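Fusarinine C esterase sidJ (Aspergillus fumigatus, PDB 6GUP) hydrolyses the ester bonds of the fungal siderophore fusarinine C, releasing fusarinine and iron, but does not cleave triacetylfusarinine C. Local coordinates at residues H37-G43 and K116-H122; L274-V280 and A313-S319; M279-S283 and L298-W302. Residue numbers count along the deposited sequence, not the author numbering.

Interaction 1 of 3, residues H37-G43 and K116-H122; sequences HSLLFVG and KIVLMGH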
ATOM      1  N   HIS A  37       7.700  24.980  -1.229  1.00 44.37           N
ATOM      2  CA  HIS A  37       8.697  23.921  -1.401  1.00 42.87           C
ATOM      3  C   HIS A  37       8.178  22.569  -0.909  1.00 42.07           C
ATOM      4  O   HIS A  37       7.272  22.508  -0.072  1.00 40.51           O
ATOM      5  CB  HIS A  37       9.978  24.307  -0.660  1.00 42.49           C
ATOM      6  CG  HIS A  37      10.417  25.717  -0.915  1.00 43.93           C
ATOM      7  ND1 HIS A  37      10.728  26.178  -2.175  1.00 44.45           N
ATOM      8  CD2 HIS A  37      10.590  26.766  -0.078  1.00 45.01           C
ATOM      9  CE1 HIS A  37      11.074  27.450  -2.105  1.00 45.35           C
ATOM     10  NE2 HIS A  37      11.000  27.832  -0.843  1.00 45.34           N
ATOM     11  N   SER A  38       8.771  21.494  -1.432  1.00 41.48           N
ATOM     12  CA  SER A  38       8.287  20.127  -1.210  1.00 40.56           C
ATOM     13  C   SER A  38       9.425  19.139  -0.962  1.00 36.87           C
ATOM     14  O   SER A  38      10.414  19.133  -1.694  1.00 36.08           O
ATOM     15  CB  SER A  38       7.494  19.659  -2.430  1.00 41.51           C
ATOM     16  OG  SER A  38       6.406  20.524  -2.696  1.00 42.24           O
ATOM     17  N   LEU A  39       9.268  18.307   0.068  1.00 33.99           N
ATOM     18  CA  LEU A  39      10.162  17.180   0.329  1.00 33.38           C
ATOM     19  C   LEU A  39       9.379  15.883   0.125  1.00 31.72           C
ATOM     20  O   LEU A  39       8.495  15.562   0.923  1.00 31.77           O
ATOM     21  CB  LEU A  39      10.713  17.252   1.760  1.00 33.08           C
ATOM     22  CG  LEU A  39      11.686  16.151   2.205  1.00 33.10           C
ATOM     23  CD1 LEU A  39      12.953  16.165   1.365  1.00 32.52           C
ATOM     24  CD2 LEU A  39      12.029  16.304   3.678  1.00 32.73           C
ATOM     25  N   LEU A  40       9.696  15.154  -0.947  1.00 30.78           N
ATOM     26  CA  LEU A  40       9.099  13.840  -1.204  1.00 30.27           C
ATOM     27  C   LEU A  40       9.979  12.761  -0.580  1.00 30.86           C
ATOM     28  O   LEU A  40      11.129  12.572  -0.982  1.00 29.85           O
ATOM     29  CB  LEU A  40       8.927  13.584  -2.704  1.00 30.28           C
ATOM     30  CG  LEU A  40       8.275  12.253  -3.117  1.00 30.08           C
ATOM     31  CD1 LEU A  40       6.908  12.052  -2.475  1.00 30.57           C
ATOM     32  CD2 LEU A  40       8.159  12.172  -4.630  1.00 29.83           C
ATOM     33  N   PHE A  41       9.410  12.058   0.394  1.00 32.05           N
ATOM     34  CA  PHE A  41      10.098  11.034   1.168  1.00 32.79           C
ATOM     35  C   PHE A  41       9.678   9.669   0.626  1.00 32.74           C
ATOM     36  O   PHE A  41       8.489   9.355   0.595  1.00 32.23           O
ATOM     37  CB  PHE A  41       9.703  11.186   2.638  1.00 34.26           C
ATOM     38  CG  PHE A  41      10.351  10.199   3.565  1.00 36.71           C
ATOM     39  CD1 PHE A  41       9.747   8.973   3.827  1.00 37.90           C
ATOM     40  CD2 PHE A  41      11.539  10.511   4.218  1.00 39.79           C
ATOM     41  CE1 PHE A  41      10.328   8.066   4.697  1.00 39.93           C
ATOM     42  CE2 PHE A  41      12.125   9.608   5.092  1.00 41.49           C
ATOM     43  CZ  PHE A  41      11.515   8.386   5.335  1.00 42.02           C
ATOM     44  N   VAL A  42      10.659   8.878   0.192  1.00 32.19           N
ATOM     45  CA  VAL A  42      10.424   7.539  -0.349  1.00 32.01           C
ATOM     46  C   VAL A  42      10.911   6.525   0.684  1.00 34.63           C
ATOM     47  O   VAL A  42      12.114   6.404   0.929  1.00 32.95           O
ATOM     48  CB  VAL A  42      11.164   7.334  -1.694  1.00 31.24           C
ATOM     49  CG1 VAL A  42      10.879   5.953  -2.277  1.00 31.16           C
ATOM     50  CG2 VAL A  42      10.768   8.416  -2.693  1.00 30.59           C
ATOM     51  N   GLY A  43       9.968   5.805   1.291  1.00 37.95           N
ATOM     52  CA  GLY A  43      10.286   4.792   2.295  1.00 40.96           C
ATOM     53  C   GLY A  43      10.885   3.538   1.688  1.00 42.74           C
ATOM     54  O   GLY A  43      11.106   3.465   0.475  1.00 42.51           O
ATOM     55  N   LYS A 116      10.700  24.505  -4.926  1.00 49.88           N
ATOM     56  CA  LYS A 116      11.853  23.614  -4.942  1.00 49.59           C
ATOM     57  C   LYS A 116      11.414  22.225  -4.519  1.00 46.10           C
ATOM     58  O   LYS A 116      10.528  22.081  -3.670  1.00 43.10           O
ATOM     59  CB  LYS A 116      12.949  24.130  -4.010  1.00 51.60           C
ATOM     60  CG  LYS A 116      13.579  25.422  -4.497  1.00 54.64           C
ATOM     61  CD  LYS A 116      14.933  25.677  -3.859  1.00 57.76           C
ATOM     62  CE  LYS A 116      15.556  26.957  -4.394  1.00 59.88           C
ATOM     63  NZ  LYS A 116      16.097  26.808  -5.774  1.00 60.63           N
ATOM     64  N   ILE A 117      12.031  21.211  -5.122  1.00 44.77           N
ATOM     65  CA  ILE A 117      11.698  19.820  -4.845  1.00 43.55           C
ATOM     66  C   ILE A 117      12.949  19.047  -4.441  1.00 37.99           C
ATOM     67  O   ILE A 117      13.969  19.104  -5.127  1.00 36.09           O
ATOM     68  CB  ILE A 117      11.087  19.083  -6.061  1.00 47.78           C
ATOM     69  CG1 ILE A 117      10.142  19.978  -6.896  1.00 53.65           C
ATOM     70  CG2 ILE A 117      10.394  17.817  -5.578  1.00 47.19           C
ATOM     71  CD1 ILE A 117       8.689  19.993  -6.460  1.00 57.35           C
ATOM     72  N   VAL A 118      12.839  18.306  -3.342  1.00 34.87           N
ATOM     73  CA  VAL A 118      13.910  17.453  -2.839  1.00 31.69           C
ATOM     74  C   VAL A 118      13.355  16.039  -2.702  1.00 31.42           C
ATOM     75  O   VAL A 118      12.262  15.851  -2.163  1.00 31.76           O
ATOM     76  CB  VAL A 118      14.423  17.955  -1.474  1.00 30.22           C
ATOM     77  CG1 VAL A 118      15.475  17.011  -0.896  1.00 29.44           C
ATOM     78  CG2 VAL A 118      14.992  19.362  -1.608  1.00 29.66           C
ATOM     79  N   LEU A 119      14.109  15.057  -3.193  1.00 30.05           N
ATOM     80  CA  LEU A 119      13.741  13.649  -3.069  1.00 28.76           C
ATOM     81  C   LEU A 119      14.599  13.004  -1.987  1.00 28.75           C
ATOM     82  O   LEU A 119      15.824  12.974  -2.100  1.00 29.72           O
ATOM     83  CB  LEU A 119      13.939  12.929  -4.403  1.00 27.43           C
ATOM     84  CG  LEU A 119      13.378  11.508  -4.512  1.00 28.93           C
ATOM     85  CD1 LEU A 119      11.856  11.508  -4.484  1.00 31.41           C
ATOM     86  CD2 LEU A 119      13.884  10.835  -5.777  1.00 28.94           C
ATOM     87  N   MET A 120      13.951  12.500  -0.938  1.00 28.33           N
ATOM     88  CA  MET A 120      14.639  11.822   0.159  1.00 28.37           C
ATOM     89  C   MET A 120      14.320  10.331   0.135  1.00 29.24           C
ATOM     90  O   MET A 120      13.156   9.945   0.032  1.00 29.42           O
ATOM     91  CB  MET A 120      14.227  12.426   1.499  1.00 28.36           C
ATOM     92  CG  MET A 120      14.966  11.843   2.692  1.00 30.04           C
ATOM     93  SD  MET A 120      14.838  12.876   4.160  1.00 31.55           S
ATOM     94  CE  MET A 120      15.846  11.940   5.303  1.00 30.32           C
ATOM     95  N   GLY A 121      15.363   9.508   0.229  1.00 30.61           N
ATOM     96  CA  GLY A 121      15.232   8.054   0.300  1.00 31.58           C
ATOM     97  C   GLY A 121      15.596   7.551   1.684  1.00 34.65           C
ATOM     98  O   GLY A 121      16.582   8.001   2.275  1.00 34.23           O
ATOM     99  N   HIS A 122      14.794   6.618   2.196  1.00 38.45           N
ATOM    100  CA  HIS A 122      15.005   6.008   3.508  1.00 43.35           C
ATOM    101  C   HIS A 122      15.179   4.510   3.317  1.00 41.45           C
ATOM    102  O   HIS A 122      14.349   3.868   2.668  1.00 39.12           O
ATOM    103  CB  HIS A 122      13.813   6.318   4.420  1.00 52.53           C
ATOM    104  CG  HIS A 122      13.649   5.374   5.572  1.00 60.52           C
ATOM    105  ND1 HIS A 122      14.340   5.512   6.756  1.00 66.01           N
ATOM    106  CD2 HIS A 122      12.854   4.287   5.727  1.00 65.77           C
ATOM    107  CE1 HIS A 122      13.988   4.546   7.586  1.00 70.72           C
ATOM    108  NE2 HIS A 122      13.088   3.789   6.984  1.00 69.62           N
TER
HETATM  109  O   HOH W   1       7.515  22.407  -4.370  1.00 50.04           O
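A side chain opens this otherwise regular pairing of parallel strands: the backbone N of Lys-116 donates to ring atom ND1 of His-37 over 3.2 Å, at the edge of the imidazole, so the hydrogen bonding starts one residue ahead of strand 117-122. From there the backbones alternate in the staggered fashion of parallel strands. Ser-38 N binds Lys-116 O and Ser-38 O receives Val-118 N; Leu-40 uses its N and O on Val-118 and Met-120, and Val-42 does the same with Met-120 and His-122. The tightest of these bonds, Val-42 N to Met-120 O, measures 2.7 Å. A water also joins Ser-38 OG to Lys-116 O, while the hydroxyl has a further partner in Lys-104.

The two strands are neighbours in the central, mainly parallel sheet of the alpha/beta-hydrolase fold, and strand 117-122 runs into a GxSxG sequence consistent with a nucleophile elbow, where Gly-121 stands two residues before the putative nucleophile Ser-123. Side chains alternate between the sheet's two faces. On one, Leu-40 CD2 and Val-42 CG2 lie 3.8 and 3.7 Å from Leu-119 CD1, and Leu-40 and Leu-119 also pack against helix 86-108. On the other, Leu-39 CD1 reaches Val-118 CG1 at 3.5 Å, and Phe-41 meets Met-120 in a Met-aromatic contact, with SD beside the ring edge, 5.3 Å from its centroid. Phe-41 CZ also presses on His-122 CB at 3.2 Å, although the two rings are slid apart and barely overlap. The imidazole of His-122 is held through ND1 by Gln-163.

Interaction 2 of 3, residues L274-V280 and A313-S319; sequences LRGKLMV and AIWDENS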
ATOM      1  N   LEU A 274      19.931  16.286 -11.208  1.00 37.34           N
ATOM      2  CA  LEU A 274      20.194  16.864  -9.890  1.00 35.98           C
ATOM      3  C   LEU A 274      20.878  18.220 -10.044  1.00 38.23           C
ATOM      4  O   LEU A 274      22.103  18.292 -10.171  1.00 37.71           O
ATOM      5  CB  LEU A 274      21.052  15.914  -9.039  1.00 33.31           C
ATOM      6  CG  LEU A 274      21.443  16.362  -7.622  1.00 32.82           C
ATOM      7  CD1 LEU A 274      20.229  16.768  -6.798  1.00 32.75           C
ATOM      8  CD2 LEU A 274      22.218  15.259  -6.913  1.00 31.93           C
ATOM      9  N   ARG A 275      20.078  19.288 -10.043  1.00 40.56           N
ATOM     10  CA  ARG A 275      20.603  20.662  -9.999  1.00 43.27           C
ATOM     11  C   ARG A 275      20.700  21.125  -8.539  1.00 40.70           C
ATOM     12  O   ARG A 275      20.026  22.061  -8.101  1.00 41.01           O
ATOM     13  CB  ARG A 275      19.796  21.632 -10.881  1.00 47.60           C
ATOM     14  CG  ARG A 275      18.290  21.695 -10.652  1.00 53.32           C
ATOM     15  CD  ARG A 275      17.731  23.036 -11.110  1.00 58.16           C
ATOM     16  NE  ARG A 275      16.273  23.098 -11.008  1.00 59.29           N
ATOM     17  CZ  ARG A 275      15.406  22.604 -11.897  1.00 59.63           C
ATOM     18  NH1 ARG A 275      15.816  21.981 -13.003  1.00 58.94           N
ATOM     19  NH2 ARG A 275      14.100  22.732 -11.674  1.00 60.89           N
ATOM     20  N   GLY A 276      21.575  20.449  -7.804  1.00 39.26           N
ATOM     21  CA  GLY A 276      21.741  20.655  -6.370  1.00 38.66           C
ATOM     22  C   GLY A 276      22.714  19.639  -5.802  1.00 36.81           C
ATOM     23  O   GLY A 276      23.535  19.084  -6.538  1.00 35.60           O
ATOM     24  N   LYS A 277      22.603  19.377  -4.501  1.00 36.02           N
ATOM     25  CA  LYS A 277      23.555  18.520  -3.790  1.00 37.04           C
ATOM     26  C   LYS A 277      22.972  17.149  -3.451  1.00 35.12           C
ATOM     27  O   LYS A 277      21.769  17.020  -3.225  1.00 35.61           O
ATOM     28  CB  LYS A 277      24.024  19.205  -2.499  1.00 41.68           C
ATOM     29  CG  LYS A 277      24.465  20.658  -2.657  1.00 46.21           C
ATOM     30  CD  LYS A 277      25.783  20.789  -3.411  1.00 50.10           C
ATOM     31  CE  LYS A 277      26.971  20.815  -2.466  1.00 54.55           C
ATOM     32  NZ  LYS A 277      28.231  20.420  -3.150  1.00 54.27           N
ATOM     33  N   LEU A 278      23.838  16.133  -3.427  1.00 33.79           N
ATOM     34  CA  LEU A 278      23.493  14.805  -2.914  1.00 33.17           C
ATOM     35  C   LEU A 278      24.046  14.664  -1.501  1.00 32.84           C
ATOM     36  O   LEU A 278      25.268  14.643  -1.316  1.00 32.51           O
ATOM     37  CB  LEU A 278      24.070  13.699  -3.808  1.00 32.40           C
ATOM     38  CG  LEU A 278      23.896  12.253  -3.317  1.00 33.07           C
ATOM     39  CD1 LEU A 278      22.423  11.870  -3.215  1.00 33.59           C
ATOM     40  CD2 LEU A 278      24.638  11.286  -4.223  1.00 32.23           C
ATOM     41  N   MET A 279      23.157  14.567  -0.511  1.00 31.86           N
ATOM     42  CA  MET A 279      23.563  14.319   0.875  1.00 31.80           C
ATOM     43  C   MET A 279      23.255  12.882   1.287  1.00 31.65           C
ATOM     44  O   MET A 279      22.103  12.453   1.242  1.00 32.03           O
ATOM     45  CB  MET A 279      22.882  15.292   1.841  1.00 32.80           C
ATOM     46  CG  MET A 279      23.452  15.227   3.254  1.00 33.87           C
ATOM     47  SD  MET A 279      22.927  16.572   4.329  1.00 35.65           S
ATOM     48  CE  MET A 279      21.189  16.187   4.517  1.00 35.33           C
ATOM     49  N   VAL A 280      24.293  12.148   1.686  1.00 31.84           N
ATOM     50  CA  VAL A 280      24.150  10.799   2.233  1.00 32.83           C
ATOM     51  C   VAL A 280      24.310  10.857   3.754  1.00 32.94           C
ATOM     52  O   VAL A 280      25.292  11.403   4.257  1.00 31.41           O
ATOM     53  CB  VAL A 280      25.188   9.833   1.620  1.00 33.92           C
ATOM     54  CG1 VAL A 280      25.067   8.436   2.222  1.00 33.31           C
ATOM     55  CG2 VAL A 280      25.012   9.765   0.109  1.00 34.07           C
ATOM     56  N   ALA A 313      31.237  19.265  -8.071  1.00 39.28           N
ATOM     57  CA  ALA A 313      30.946  19.469  -6.648  1.00 37.84           C
ATOM     58  C   ALA A 313      29.478  19.139  -6.359  1.00 35.87           C
ATOM     59  O   ALA A 313      28.757  19.924  -5.738  1.00 35.84           O
ATOM     60  CB  ALA A 313      31.276  20.900  -6.245  1.00 37.96           C
ATOM     61  N   ILE A 314      29.055  17.961  -6.812  1.00 33.68           N
ATOM     62  CA  ILE A 314      27.675  17.496  -6.650  1.00 33.47           C
ATOM     63  C   ILE A 314      27.454  16.945  -5.241  1.00 32.27           C
ATOM     64  O   ILE A 314      26.449  17.248  -4.606  1.00 30.46           O
ATOM     65  CB  ILE A 314      27.314  16.434  -7.716  1.00 34.28           C
ATOM     66  CG1 ILE A 314      27.361  17.069  -9.111  1.00 34.67           C
ATOM     67  CG2 ILE A 314      25.930  15.835  -7.455  1.00 34.84           C
ATOM     68  CD1 ILE A 314      27.402  16.079 -10.252  1.00 33.98           C
ATOM     69  N   TRP A 315      28.388  16.121  -4.775  1.00 31.67           N
ATOM     70  CA  TRP A 315      28.338  15.549  -3.428  1.00 30.80           C
ATOM     71  C   TRP A 315      28.284  16.647  -2.366  1.00 30.86           C
ATOM     72  O   TRP A 315      29.060  17.605  -2.418  1.00 31.61           O
ATOM     73  CB  TRP A 315      29.563  14.663  -3.196  1.00 30.98           C
ATOM     74  CG  TRP A 315      29.583  13.947  -1.883  1.00 30.85           C
ATOM     75  CD1 TRP A 315      30.126  14.394  -0.716  1.00 31.00           C
ATOM     76  CD2 TRP A 315      29.052  12.647  -1.607  1.00 30.75           C
ATOM     77  NE1 TRP A 315      29.961  13.459   0.274  1.00 30.82           N
ATOM     78  CE2 TRP A 315      29.306  12.374  -0.245  1.00 30.77           C
ATOM     79  CE3 TRP A 315      28.385  11.685  -2.381  1.00 30.39           C
ATOM     80  CZ2 TRP A 315      28.915  11.176   0.366  1.00 31.28           C
ATOM     81  CZ3 TRP A 315      27.995  10.493  -1.772  1.00 30.68           C
ATOM     82  CH2 TRP A 315      28.264  10.250  -0.411  1.00 31.01           C
ATOM     83  N   ASP A 316      27.360  16.506  -1.418  1.00 31.02           N
ATOM     84  CA  ASP A 316      27.266  17.429  -0.294  1.00 31.83           C
ATOM     85  C   ASP A 316      28.336  17.044   0.716  1.00 32.73           C
ATOM     86  O   ASP A 316      28.305  15.936   1.257  1.00 30.66           O
ATOM     87  CB  ASP A 316      25.875  17.377   0.355  1.00 31.57           C
ATOM     88  CG  ASP A 316      25.559  18.628   1.165  1.00 33.51           C
ATOM     89  OD1 ASP A 316      26.476  19.207   1.785  1.00 34.60           O
ATOM     90  OD2 ASP A 316      24.383  19.038   1.179  1.00 35.86           O
ATOM     91  N   GLU A 317      29.271  17.960   0.976  1.00 34.17           N
ATOM     92  CA  GLU A 317      30.325  17.741   1.977  1.00 36.25           C
ATOM     93  C   GLU A 317      29.765  17.474   3.383  1.00 34.49           C
ATOM     94  O   GLU A 317      30.400  16.785   4.180  1.00 34.77           O
ATOM     95  CB  GLU A 317      31.319  18.914   2.008  1.00 39.72           C
ATOM     96  CG  GLU A 317      30.778  20.225   2.576  1.00 43.68           C
ATOM     97  CD  GLU A 317      31.852  21.289   2.740  1.00 48.42           C
ATOM     98  OE1 GLU A 317      31.622  22.242   3.515  1.00 49.40           O
ATOM     99  OE2 GLU A 317      32.923  21.180   2.105  1.00 49.64           O
ATOM    100  N   ASN A 318      28.575  18.010   3.665  1.00 33.68           N
ATOM    101  CA  ASN A 318      27.858  17.740   4.922  1.00 34.32           C
ATOM    102  C   ASN A 318      27.306  16.309   5.066  1.00 32.48           C
ATOM    103  O   ASN A 318      26.720  15.985   6.100  1.00 31.83           O
ATOM    104  CB  ASN A 318      26.726  18.763   5.125  1.00 37.88           C
ATOM    105  CG  ASN A 318      27.244  20.167   5.400  1.00 41.04           C
ATOM    106  OD1 ASN A 318      28.259  20.351   6.074  1.00 42.94           O
ATOM    107  ND2 ASN A 318      26.540  21.168   4.884  1.00 41.31           N
ATOM    108  N   SER A 319      27.468  15.469   4.041  1.00 31.05           N
ATOM    109  CA  SER A 319      27.265  14.025   4.174  1.00 30.06           C
ATOM    110  C   SER A 319      28.206  13.449   5.222  1.00 31.15           C
ATOM    111  O   SER A 319      29.329  13.931   5.399  1.00 31.44           O
ATOM    112  CB  SER A 319      27.540  13.316   2.848  1.00 30.20           C
ATOM    113  OG  SER A 319      26.712  13.813   1.815  1.00 30.14           O
TER
HETATM  114  O   HOH W   2      29.432  20.227  -0.560  1.00 40.08           O
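Backbone hydrogen bonds set the pairing: Leu-278 N donates to Ile-314 O (3.1 Å), and Leu-278 O accepts from Asp-316 N (2.8 Å), bracketing a single bridge between Leu-278 and Trp-315. Side chains extend the polar contact at both ends. Lys-277 NZ reaches across to Ala-313 O at 2.7 Å and Trp-315 O at 3.0 Å, and a water relays it to Glu-317 N. Ser-319 OG receives Val-280 N at 2.9 Å while donating to Asp-316 O at 2.7 Å, so one hydroxyl ties the strand to the turn. Apolar contacts cover one flank, where Val-280 CG2 touches Trp-315 CH2 at 3.3 Å and Leu-274 CD2 meets Ile-314 CG2 at 3.8 Å; the Trp-315 indole also packs on helix 295-307. Residues Asp-316 to Ser-319 form a type I beta turn, and Asp-316 OD1 accepts from Asn-318 N in an Asx turn, leading the chain into edge strand 320-322 of the alpha/beta-hydrolase sheet.

Interaction 3 of 3, residues M279-S283 and L298-W302; sequences MVLFS and LLSRW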
ATOM      1  N   MET A 279      23.157  14.567  -0.511  1.00 31.86           N
ATOM      2  CA  MET A 279      23.563  14.319   0.875  1.00 31.80           C
ATOM      3  C   MET A 279      23.255  12.882   1.287  1.00 31.65           C
ATOM      4  O   MET A 279      22.103  12.453   1.242  1.00 32.03           O
ATOM      5  CB  MET A 279      22.882  15.292   1.841  1.00 32.80           C
ATOM      6  CG  MET A 279      23.452  15.227   3.254  1.00 33.87           C
ATOM      7  SD  MET A 279      22.927  16.572   4.329  1.00 35.65           S
ATOM      8  CE  MET A 279      21.189  16.187   4.517  1.00 35.33           C
ATOM      9  N   VAL A 280      24.293  12.148   1.686  1.00 31.84           N
ATOM     10  CA  VAL A 280      24.150  10.799   2.233  1.00 32.83           C
ATOM     11  C   VAL A 280      24.310  10.857   3.754  1.00 32.94           C
ATOM     12  O   VAL A 280      25.292  11.403   4.257  1.00 31.41           O
ATOM     13  CB  VAL A 280      25.188   9.833   1.620  1.00 33.92           C
ATOM     14  CG1 VAL A 280      25.067   8.436   2.222  1.00 33.31           C
ATOM     15  CG2 VAL A 280      25.012   9.765   0.109  1.00 34.07           C
ATOM     16  N   LEU A 281      23.339  10.292   4.471  1.00 33.50           N
ATOM     17  CA  LEU A 281      23.361  10.232   5.932  1.00 34.90           C
ATOM     18  C   LEU A 281      23.456   8.781   6.395  1.00 35.31           C
ATOM     19  O   LEU A 281      22.442   8.083   6.490  1.00 35.79           O
ATOM     20  CB  LEU A 281      22.107  10.893   6.516  1.00 35.18           C
ATOM     21  CG  LEU A 281      21.876  12.371   6.198  1.00 34.40           C
ATOM     22  CD1 LEU A 281      20.537  12.818   6.762  1.00 35.41           C
ATOM     23  CD2 LEU A 281      22.996  13.246   6.739  1.00 33.72           C
ATOM     24  N   PHE A 282      24.679   8.328   6.661  1.00 36.14           N
ATOM     25  CA  PHE A 282      24.898   7.001   7.244  1.00 39.30           C
ATOM     26  C   PHE A 282      24.543   6.988   8.721  1.00 39.28           C
ATOM     27  O   PHE A 282      24.592   8.017   9.394  1.00 38.61           O
ATOM     28  CB  PHE A 282      26.361   6.540   7.106  1.00 43.08           C
ATOM     29  CG  PHE A 282      26.692   5.817   5.820  1.00 48.05           C
ATOM     30  CD1 PHE A 282      25.714   5.274   4.974  1.00 50.66           C
ATOM     31  CD2 PHE A 282      28.028   5.631   5.480  1.00 51.70           C
ATOM     32  CE1 PHE A 282      26.072   4.605   3.816  1.00 53.89           C
ATOM     33  CE2 PHE A 282      28.385   4.957   4.322  1.00 54.30           C
ATOM     34  CZ  PHE A 282      27.408   4.446   3.489  1.00 55.73           C
ATOM     35  N   SER A 283      24.214   5.797   9.212  1.00 39.86           N
ATOM     36  CA  SER A 283      23.956   5.571  10.626  1.00 41.36           C
ATOM     37  C   SER A 283      25.214   4.960  11.249  1.00 42.91           C
ATOM     38  O   SER A 283      25.701   3.929  10.786  1.00 41.87           O
ATOM     39  CB  SER A 283      22.741   4.662  10.794  1.00 39.82           C
ATOM     40  OG  SER A 283      21.550   5.354  10.465  1.00 39.05           O
ATOM     41  N   LEU A 298      33.799   4.003   2.350  1.00 38.42           N
ATOM     42  CA  LEU A 298      32.632   3.856   1.475  1.00 38.71           C
ATOM     43  C   LEU A 298      32.057   5.205   1.026  1.00 37.18           C
ATOM     44  O   LEU A 298      31.763   5.384  -0.157  1.00 35.07           O
ATOM     45  CB  LEU A 298      31.547   3.012   2.159  1.00 40.12           C
ATOM     46  CG  LEU A 298      30.314   2.618   1.338  1.00 41.38           C
ATOM     47  CD1 LEU A 298      30.710   1.897   0.060  1.00 41.29           C
ATOM     48  CD2 LEU A 298      29.389   1.748   2.176  1.00 42.53           C
ATOM     49  N   LEU A 299      31.916   6.148   1.962  1.00 37.84           N
ATOM     50  CA  LEU A 299      31.421   7.502   1.639  1.00 39.07           C
ATOM     51  C   LEU A 299      32.366   8.291   0.729  1.00 37.24           C
ATOM     52  O   LEU A 299      31.905   8.986  -0.180  1.00 35.27           O
ATOM     53  CB  LEU A 299      31.135   8.325   2.910  1.00 42.30           C
ATOM     54  CG  LEU A 299      29.864   8.029   3.715  1.00 48.06           C
ATOM     55  CD1 LEU A 299      29.751   8.992   4.888  1.00 52.87           C
ATOM     56  CD2 LEU A 299      28.605   8.099   2.859  1.00 47.99           C
ATOM     57  N   SER A 300      33.672   8.193   0.980  1.00 37.76           N
ATOM     58  CA  SER A 300      34.676   8.883   0.157  1.00 38.78           C
ATOM     59  C   SER A 300      34.725   8.337  -1.271  1.00 36.74           C
ATOM     60  O   SER A 300      34.908   9.099  -2.221  1.00 35.75           O
ATOM     61  CB  SER A 300      36.065   8.803   0.800  1.00 42.31           C
ATOM     62  OG  SER A 300      36.463   7.459   1.007  1.00 44.44           O
ATOM     63  N   ARG A 301      34.559   7.022  -1.416  1.00 34.53           N
ATOM     64  CA  ARG A 301      34.481   6.391  -2.738  1.00 34.21           C
ATOM     65  C   ARG A 301      33.211   6.791  -3.501  1.00 33.17           C
ATOM     66  O   ARG A 301      33.259   6.987  -4.718  1.00 32.46           O
ATOM     67  CB  ARG A 301      34.593   4.868  -2.622  1.00 34.64           C
ATOM     68  CG  ARG A 301      35.975   4.410  -2.177  1.00 37.47           C
ATOM     69  CD  ARG A 301      36.079   2.898  -2.122  1.00 40.30           C
ATOM     70  NE  ARG A 301      36.078   2.335  -3.474  1.00 41.05           N
ATOM     71  CZ  ARG A 301      35.256   1.391  -3.945  1.00 43.36           C
ATOM     72  NH1 ARG A 301      34.324   0.807  -3.186  1.00 44.38           N
ATOM     73  NH2 ARG A 301      35.390   1.004  -5.213  1.00 44.87           N
ATOM     74  N   TRP A 302      32.089   6.920  -2.791  1.00 32.09           N
ATOM     75  CA  TRP A 302      30.857   7.453  -3.390  1.00 31.81           C
ATOM     76  C   TRP A 302      31.009   8.932  -3.751  1.00 31.87           C
ATOM     77  O   TRP A 302      30.560   9.354  -4.818  1.00 31.72           O
ATOM     78  CB  TRP A 302      29.647   7.271  -2.466  1.00 32.33           C
ATOM     79  CG  TRP A 302      29.226   5.841  -2.237  1.00 33.90           C
ATOM     80  CD1 TRP A 302      29.700   4.720  -2.867  1.00 34.69           C
ATOM     81  CD2 TRP A 302      28.213   5.391  -1.332  1.00 34.44           C
ATOM     82  NE1 TRP A 302      29.058   3.602  -2.392  1.00 35.63           N
ATOM     83  CE2 TRP A 302      28.138   3.984  -1.451  1.00 34.78           C
ATOM     84  CE3 TRP A 302      27.366   6.039  -0.423  1.00 35.06           C
ATOM     85  CZ2 TRP A 302      27.248   3.214  -0.695  1.00 34.22           C
ATOM     86  CZ3 TRP A 302      26.480   5.271   0.330  1.00 35.18           C
ATOM     87  CH2 TRP A 302      26.429   3.872   0.186  1.00 34.52           C
TER
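Leu-298, the first residue of the helical segment to meet the strand, directs its CA-to-CB bond toward it and places CD2 3.6 Å from Phe-282 CZ. Leu-299 does more. The CA atoms of Leu-299 and Val-280 are 8.0 Å apart, the nearest such pair across the two segments. Although the CB of Leu-299 sets out sideways, the side chain bends in to touch two strand residues: Leu-299 CD2 sits 3.6 Å from Val-280 CG1 and also over the face of the Phe-282 ring, 3.8 Å from the centroid, a CH-pi contact. One turn after Leu-298, Trp-302 comes back to the strand, its N bonded to Leu-298 O at 3.1 Å. Its CZ3 approaches Phe-282 CZ at 3.4 Å, with the rings inclined at 62°, and Val-280 CG1 at 3.9 Å near the indole plane. The same indole stacks with Phe-265.

No hydrogen bond crosses the interface. Val-280 and Phe-282, two residues apart on the strand, face the helix, and the short axes run nearly antiparallel at 168° and 10.8 Å apart. Helix 295-307 thus returns across the sheet between strands 278-283 and 320-322, the connecting helix of a beta-alpha-beta crossover in the alpha/beta-hydrolase fold.

In the fold
All three contacts involve strands of one mixed sheet. Interaction 1 pairs two central strands and closes, along the chain, before the other two open; strand 159-163 separates it from strand 278-283. The centres of interactions 1 and 2 lie about 14 Å apart, and those of interactions 1 and 3 about 18 Å apart, without touching. Interactions 2 and 3 have centres about 10 Å apart, share Met-279 and Val-280, and meet where Trp-315 CZ3 lies 3.7 Å from Trp-302 CB. Together they join strand 278-283 to the helix and the returning loop of one crossover. Strand 117-122 leads to the putative nucleophile elbow, and Asp-286, a probable triad member with Ser-123 and His-327, follows strand 278-283.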